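Local coordinates for protein prolyl oligopeptidase (Novosphingobium capsulatum, PDB 1YR2) that probably hydrolyses oligopeptides after proline, and much less readily after alanine, as a serine peptidase of the prolyl oligopeptidase (S9A) family, at residues K100-L105 and D700-E705; A96-R101 and I514-A519. All coordinates share one frame; numbering follows the deposited sequence.

Contact 1 of 2, residues K100-L105 and D700-E705; sequences KRMKAL and DKQIEE
M102 reaches across from helix 100-105 to I703 and Q702 on helix 700-705: its first three atoms all run along I703, and only the terminal methyl reaches Q702. CB lies 4.5 Å from CG2 of I703. The next carbon, CG, sits 4.4 Å from I703 CG1, so the start of the chain runs beside the two branches leaving CB of the isoleucine. SD then passes the foot of the same residue, 4.2 Å from I703 CA. Finally the methyl CE meets the amide nitrogen NE2 of Q702 at 3.8 Å, a van der Waals contact in which the two side chains cross at about a right angle. The chain can span the gap because CG is anti to the backbone N (chi1 -173°) and the rest stays extended, carrying the sulfur away from its own helix.

I703 also serves a second neighbour. Its CG2 lies 3.9 Å from CG of K103 and its CD1 4.1 Å from the same carbon, so only the aliphatic part of the lysine joins the packing. K103 NZ stays 6.7 Å from D700 OD2, too far for an ion pair, and no hydrogen bond links the two segments.

The helix axes approach to 9.8 Å and run roughly antiparallel, at 146°. M102 and L105 also touch T512 of helix 508-514, which places helix 95-105 between that helix and helix 699-717. This is helix-on-helix packing of the alpha/beta-hydrolase domain, in which a helix from ahead of the propeller blades lies against the helix that follows the last strand of the central sheet.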
loop_
_atom_site.group_PDB
_atom_site.type_symbol
_atom_site.label_atom_id
_atom_site.label_comp_id
_atom_site.label_asym_id
_atom_site.label_seq_id
_atom_site.Cartn_x
_atom_site.Cartn_y
_atom_site.Cartn_z
ATOM N N LYS A 100 -3.890 24.755 -2.413
ATOM C CA LYS A 100 -5.158 24.754 -3.131
ATOM C C LYS A 100 -5.255 23.498 -4.029
ATOM O O LYS A 100 -6.323 22.890 -4.098
ATOM C CB LYS A 100 -5.274 26.004 -3.979
ATOM C CG LYS A 100 -6.559 26.155 -4.775
ATOM C CD LYS A 100 -6.520 27.455 -5.598
ATOM C CE LYS A 100 -7.419 27.368 -6.843
ATOM N NZ LYS A 100 -8.834 27.657 -6.520
ATOM N N ARG A 101 -4.186 23.168 -4.742
ATOM C CA ARG A 101 -4.203 21.981 -5.580
ATOM C C ARG A 101 -4.442 20.733 -4.726
ATOM O O ARG A 101 -5.292 19.896 -5.077
ATOM C CB ARG A 101 -2.916 21.821 -6.383
ATOM C CG ARG A 101 -3.010 20.758 -7.468
ATOM C CD ARG A 101 -3.918 21.185 -8.584
ATOM N NE ARG A 101 -4.382 20.096 -9.416
ATOM C CZ ARG A 101 -5.526 19.422 -9.229
ATOM N NH1 ARG A 101 -6.285 19.584 -8.129
ATOM N NH2 ARG A 101 -5.849 18.486 -10.088
ATOM N N MET A 102 -3.710 20.598 -3.623
ATOM C CA MET A 102 -3.790 19.390 -2.815
ATOM C C MET A 102 -5.175 19.223 -2.195
ATOM O O MET A 102 -5.728 18.147 -2.264
ATOM C CB MET A 102 -2.770 19.330 -1.710
ATOM C CG MET A 102 -2.810 17.952 -1.036
ATOM S SD MET A 102 -1.382 17.648 -0.161
ATOM C CE MET A 102 -1.808 15.897 0.574
ATOM N N LYS A 103 -5.726 20.293 -1.637
ATOM C CA LYS A 103 -7.065 20.248 -1.085
ATOM C C LYS A 103 -8.040 19.702 -2.160
ATOM O O LYS A 103 -8.906 18.906 -1.866
ATOM C CB LYS A 103 -7.508 21.645 -0.639
ATOM C CG LYS A 103 -6.969 22.116 0.727
ATOM C CD LYS A 103 -7.691 23.424 1.214
ATOM C CE LYS A 103 -6.998 24.041 2.438
ATOM N NZ LYS A 103 -7.254 25.534 2.569
ATOM N N ALA A 104 -7.901 20.139 -3.398
ATOM C CA ALA A 104 -8.869 19.787 -4.424
ATOM C C ALA A 104 -8.738 18.307 -4.868
ATOM O O ALA A 104 -9.697 17.759 -5.405
ATOM C CB ALA A 104 -8.742 20.693 -5.598
ATOM N N LEU A 105 -7.589 17.696 -4.567
ATOM C CA LEU A 105 -7.265 16.303 -4.952
ATOM C C LEU A 105 -7.710 15.228 -3.955
ATOM O O LEU A 105 -7.711 14.031 -4.306
ATOM C CB LEU A 105 -5.757 16.154 -5.135
ATOM C CG LEU A 105 -5.126 16.819 -6.349
ATOM C CD1 LEU A 105 -3.634 16.744 -6.290
ATOM C CD2 LEU A 105 -5.585 16.142 -7.582
ATOM N N ASP A 700 -6.351 17.358 7.414
ATOM C CA ASP A 700 -6.112 18.786 7.439
ATOM C C ASP A 700 -4.642 19.119 7.803
ATOM O O ASP A 700 -4.006 19.964 7.173
ATOM C CB ASP A 700 -7.073 19.406 8.456
ATOM C CG ASP A 700 -7.456 20.821 8.114
ATOM O OD1 ASP A 700 -6.716 21.754 8.558
ATOM O OD2 ASP A 700 -8.493 21.095 7.439
ATOM N N LYS A 701 -4.120 18.432 8.810
ATOM C CA LYS A 701 -2.716 18.579 9.191
ATOM C C LYS A 701 -1.804 18.099 8.059
ATOM O O LYS A 701 -0.807 18.767 7.733
ATOM C CB LYS A 701 -2.427 17.845 10.515
ATOM C CG LYS A 701 -3.199 18.426 11.723
ATOM C CD LYS A 701 -2.622 19.760 12.226
ATOM C CE LYS A 701 -3.526 20.453 13.263
ATOM N NZ LYS A 701 -2.918 21.770 13.766
ATOM N N GLN A 702 -2.150 16.975 7.426
ATOM C CA GLN A 702 -1.284 16.415 6.372
ATOM C C GLN A 702 -1.226 17.368 5.160
ATOM O O GLN A 702 -0.176 17.561 4.600
ATOM C CB GLN A 702 -1.723 14.988 5.972
ATOM C CG GLN A 702 -0.835 14.271 4.924
ATOM C CD GLN A 702 -1.585 13.088 4.240
ATOM O OE1 GLN A 702 -2.301 12.319 4.921
ATOM N NE2 GLN A 702 -1.456 12.971 2.909
ATOM N N ILE A 703 -2.349 17.975 4.783
ATOM C CA ILE A 703 -2.381 18.939 3.672
ATOM C C ILE A 703 -1.458 20.150 3.952
ATOM O O ILE A 703 -0.745 20.611 3.056
ATOM C CB ILE A 703 -3.809 19.454 3.432
ATOM C CG1 ILE A 703 -4.706 18.349 2.867
ATOM C CG2 ILE A 703 -3.797 20.587 2.450
ATOM C CD1 ILE A 703 -6.177 18.692 2.878
ATOM N N GLU A 704 -1.514 20.666 5.177
ATOM C CA GLU A 704 -0.710 21.822 5.557
ATOM C C GLU A 704 0.762 21.445 5.504
ATOM O O GLU A 704 1.578 22.231 5.036
ATOM C CB GLU A 704 -1.089 22.313 6.966
ATOM C CG GLU A 704 -2.514 22.919 7.065
ATOM C CD GLU A 704 -2.994 23.197 8.500
ATOM O OE1 GLU A 704 -2.482 22.584 9.485
ATOM O OE2 GLU A 704 -3.921 24.049 8.646
ATOM N N GLU A 705 1.109 20.256 6.007
ATOM C CA GLU A 705 2.513 19.817 6.024
ATOM C C GLU A 705 3.048 19.661 4.589
ATOM O O GLU A 705 4.119 20.142 4.267
ATOM C CB GLU A 705 2.691 18.479 6.747
ATOM C CG GLU A 705 4.169 18.094 6.868
ATOM C CD GLU A 705 4.403 16.822 7.695
ATOM O OE1 GLU A 705 3.743 16.641 8.748
ATOM O OE2 GLU A 705 5.269 16.009 7.320
#

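Contact 2 of 2, residues A96-R101 and I514-A519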
loop_
_atom_site.group_PDB
_atom_site.type_symbol
_atom_site.label_atom_id
_atom_site.label_comp_id
_atom_site.label_asym_id
_atom_site.label_seq_id
_atom_site.Cartn_x
_atom_site.Cartn_y
_atom_site.Cartn_z
ATOM N N ALA A 96 0.509 28.858 -1.500
ATOM C CA ALA A 96 -0.918 29.033 -1.745
ATOM C C ALA A 96 -1.451 28.130 -2.832
ATOM O O ALA A 96 -2.484 27.485 -2.663
ATOM C CB ALA A 96 -1.185 30.488 -2.130
ATOM N N ALA A 97 -0.738 28.095 -3.953
ATOM C CA ALA A 97 -1.167 27.372 -5.127
ATOM C C ALA A 97 -1.059 25.875 -4.872
ATOM O O ALA A 97 -1.898 25.088 -5.325
ATOM C CB ALA A 97 -0.302 27.743 -6.307
ATOM N N LEU A 98 -0.046 25.480 -4.118
ATOM C CA LEU A 98 0.126 24.049 -3.806
ATOM C C LEU A 98 -0.924 23.554 -2.835
ATOM O O LEU A 98 -1.448 22.454 -3.020
ATOM C CB LEU A 98 1.508 23.758 -3.257
ATOM C CG LEU A 98 2.632 23.943 -4.283
ATOM C CD1 LEU A 98 3.975 24.249 -3.555
ATOM C CD2 LEU A 98 2.821 22.775 -5.236
ATOM N N GLU A 99 -1.204 24.336 -1.789
ATOM C CA GLU A 99 -2.239 23.987 -0.803
ATOM C C GLU A 99 -3.608 23.850 -1.482
ATOM O O GLU A 99 -4.368 22.976 -1.140
ATOM C CB GLU A 99 -2.366 25.000 0.319
ATOM C CG GLU A 99 -3.374 24.584 1.387
ATOM C CD GLU A 99 -3.535 25.589 2.535
ATOM O OE1 GLU A 99 -4.088 26.703 2.320
ATOM O OE2 GLU A 99 -3.124 25.259 3.681
ATOM N N LYS A 100 -3.890 24.755 -2.413
ATOM C CA LYS A 100 -5.158 24.754 -3.131
ATOM C C LYS A 100 -5.255 23.498 -4.029
ATOM O O LYS A 100 -6.323 22.890 -4.098
ATOM C CB LYS A 100 -5.274 26.004 -3.979
ATOM C CG LYS A 100 -6.559 26.155 -4.775
ATOM C CD LYS A 100 -6.520 27.455 -5.598
ATOM C CE LYS A 100 -7.419 27.368 -6.843
ATOM N NZ LYS A 100 -8.834 27.657 -6.520
ATOM N N ARG A 101 -4.186 23.168 -4.742
ATOM C CA ARG A 101 -4.203 21.981 -5.580
ATOM C C ARG A 101 -4.442 20.733 -4.726
ATOM O O ARG A 101 -5.292 19.896 -5.077
ATOM C CB ARG A 101 -2.916 21.821 -6.383
ATOM C CG ARG A 101 -3.010 20.758 -7.468
ATOM C CD ARG A 101 -3.918 21.185 -8.584
ATOM N NE ARG A 101 -4.382 20.096 -9.416
ATOM C CZ ARG A 101 -5.526 19.422 -9.229
ATOM N NH1 ARG A 101 -6.285 19.584 -8.129
ATOM N NH2 ARG A 101 -5.849 18.486 -10.088
ATOM N N ILE A 514 3.318 16.844 -9.344
ATOM C CA ILE A 514 3.269 16.533 -10.786
ATOM C C ILE A 514 2.293 17.448 -11.530
ATOM O O ILE A 514 2.603 17.955 -12.619
ATOM C CB ILE A 514 2.884 15.078 -10.980
ATOM C CG1 ILE A 514 3.926 14.140 -10.299
ATOM C CG2 ILE A 514 2.679 14.784 -12.484
ATOM C CD1 ILE A 514 3.366 12.776 -9.930
ATOM N N ASP A 515 1.124 17.690 -10.926
ATOM C CA ASP A 515 0.134 18.567 -11.533
ATOM C C ASP A 515 0.339 20.039 -11.211
ATOM O O ASP A 515 -0.544 20.880 -11.475
ATOM C CB ASP A 515 -1.256 18.105 -11.208
ATOM C CG ASP A 515 -2.293 18.697 -12.162
ATOM O OD1 ASP A 515 -2.004 18.877 -13.372
ATOM O OD2 ASP A 515 -3.411 19.014 -11.780
ATOM N N SER A 516 1.531 20.358 -10.680
ATOM C CA SER A 516 2.014 21.732 -10.602
ATOM C C SER A 516 3.188 21.999 -11.585
ATOM O O SER A 516 3.744 23.076 -11.584
ATOM C CB SER A 516 2.426 22.033 -9.152
ATOM O OG SER A 516 1.284 21.967 -8.302
ATOM N N GLY A 517 3.502 21.036 -12.453
ATOM C CA GLY A 517 4.582 21.143 -13.429
ATOM C C GLY A 517 5.949 20.603 -13.009
ATOM O O GLY A 517 6.972 20.937 -13.639
ATOM N N GLY A 518 5.999 19.832 -11.917
ATOM C CA GLY A 518 7.235 19.207 -11.479
ATOM C C GLY A 518 7.303 17.768 -11.970
ATOM O O GLY A 518 6.269 17.178 -12.306
ATOM N N ALA A 519 8.502 17.201 -12.014
ATOM C CA ALA A 519 8.689 15.787 -12.293
ATOM C C ALA A 519 8.802 15.051 -10.990
ATOM O O ALA A 519 9.308 15.607 -9.999
ATOM C CB ALA A 519 9.907 15.566 -13.134
#
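The guanidinium of R101 takes hold of D515 side-on, through NE and NH2, just where helix 508-514 ends in a Schellman motif. Both nitrogens go to one oxygen: NE to D515 OD2 at 2.8 Å and NH2 to the same D515 OD2 at 3.0 Å. OD2 lies in the guanidinium plane at its edge, but the carboxylate is twisted 69° against that plane, so this is not the flat two-oxygen pairing. NE comes from the anti side of OD2, somewhat out of the carboxylate plane, with the straighter N-H (156°), while NH2 points at it nearly along the C-O axis by a more bent bond. The arginine leaves the helix with CG anti to its own N and then bends at chi2 (70°), which turns its NE edge to the aspartate.

The other oxygen of D515, OD1, makes a salt bridge to R481, and NH2 of R101 also bonds to T453 OG1. The carboxylate is thus shared between two arginines, which probably favours its charged form. Putting a leucine at R101 would probably leave D515 OD2 without its charged mate and T453 without its NH2 donor.

The turn itself is closed by G517 N to I514 O at 3.2 Å and by G518 N to W513 O, with G517 at positive phi as the C-prime residue. One helical turn before R101, L98 meets S516 by van der Waals contact alone, for the leucine has no polar group to offer; the serine hydroxyl is hydrogen-bonded to T512 O. The methyl CD2 of L98 lies 4.0 Å from S516 CB and 3.5 Å from S516 OG.

Overall arrangement
Helix 95-105 is common to both contacts, and R101 belongs to the segments of each, though it touches across only in contact 2. Contact 1 sets this helix against helix 699-717 and is purely van der Waals: M102 and I703 are buried, while K103 and Q702 are exposed at the margin. Contact 2 fixes the same helix to the loop leading into strand 519-523 and is mainly electrostatic, with a partly exposed ion pair beside the buried L98 and S516. Their centres are about 10 Å apart, and I703 CG2 bridges them, 4.2 Å from E99 CG. Together they seat a helix that precedes the propeller blades on the hydrolase domain.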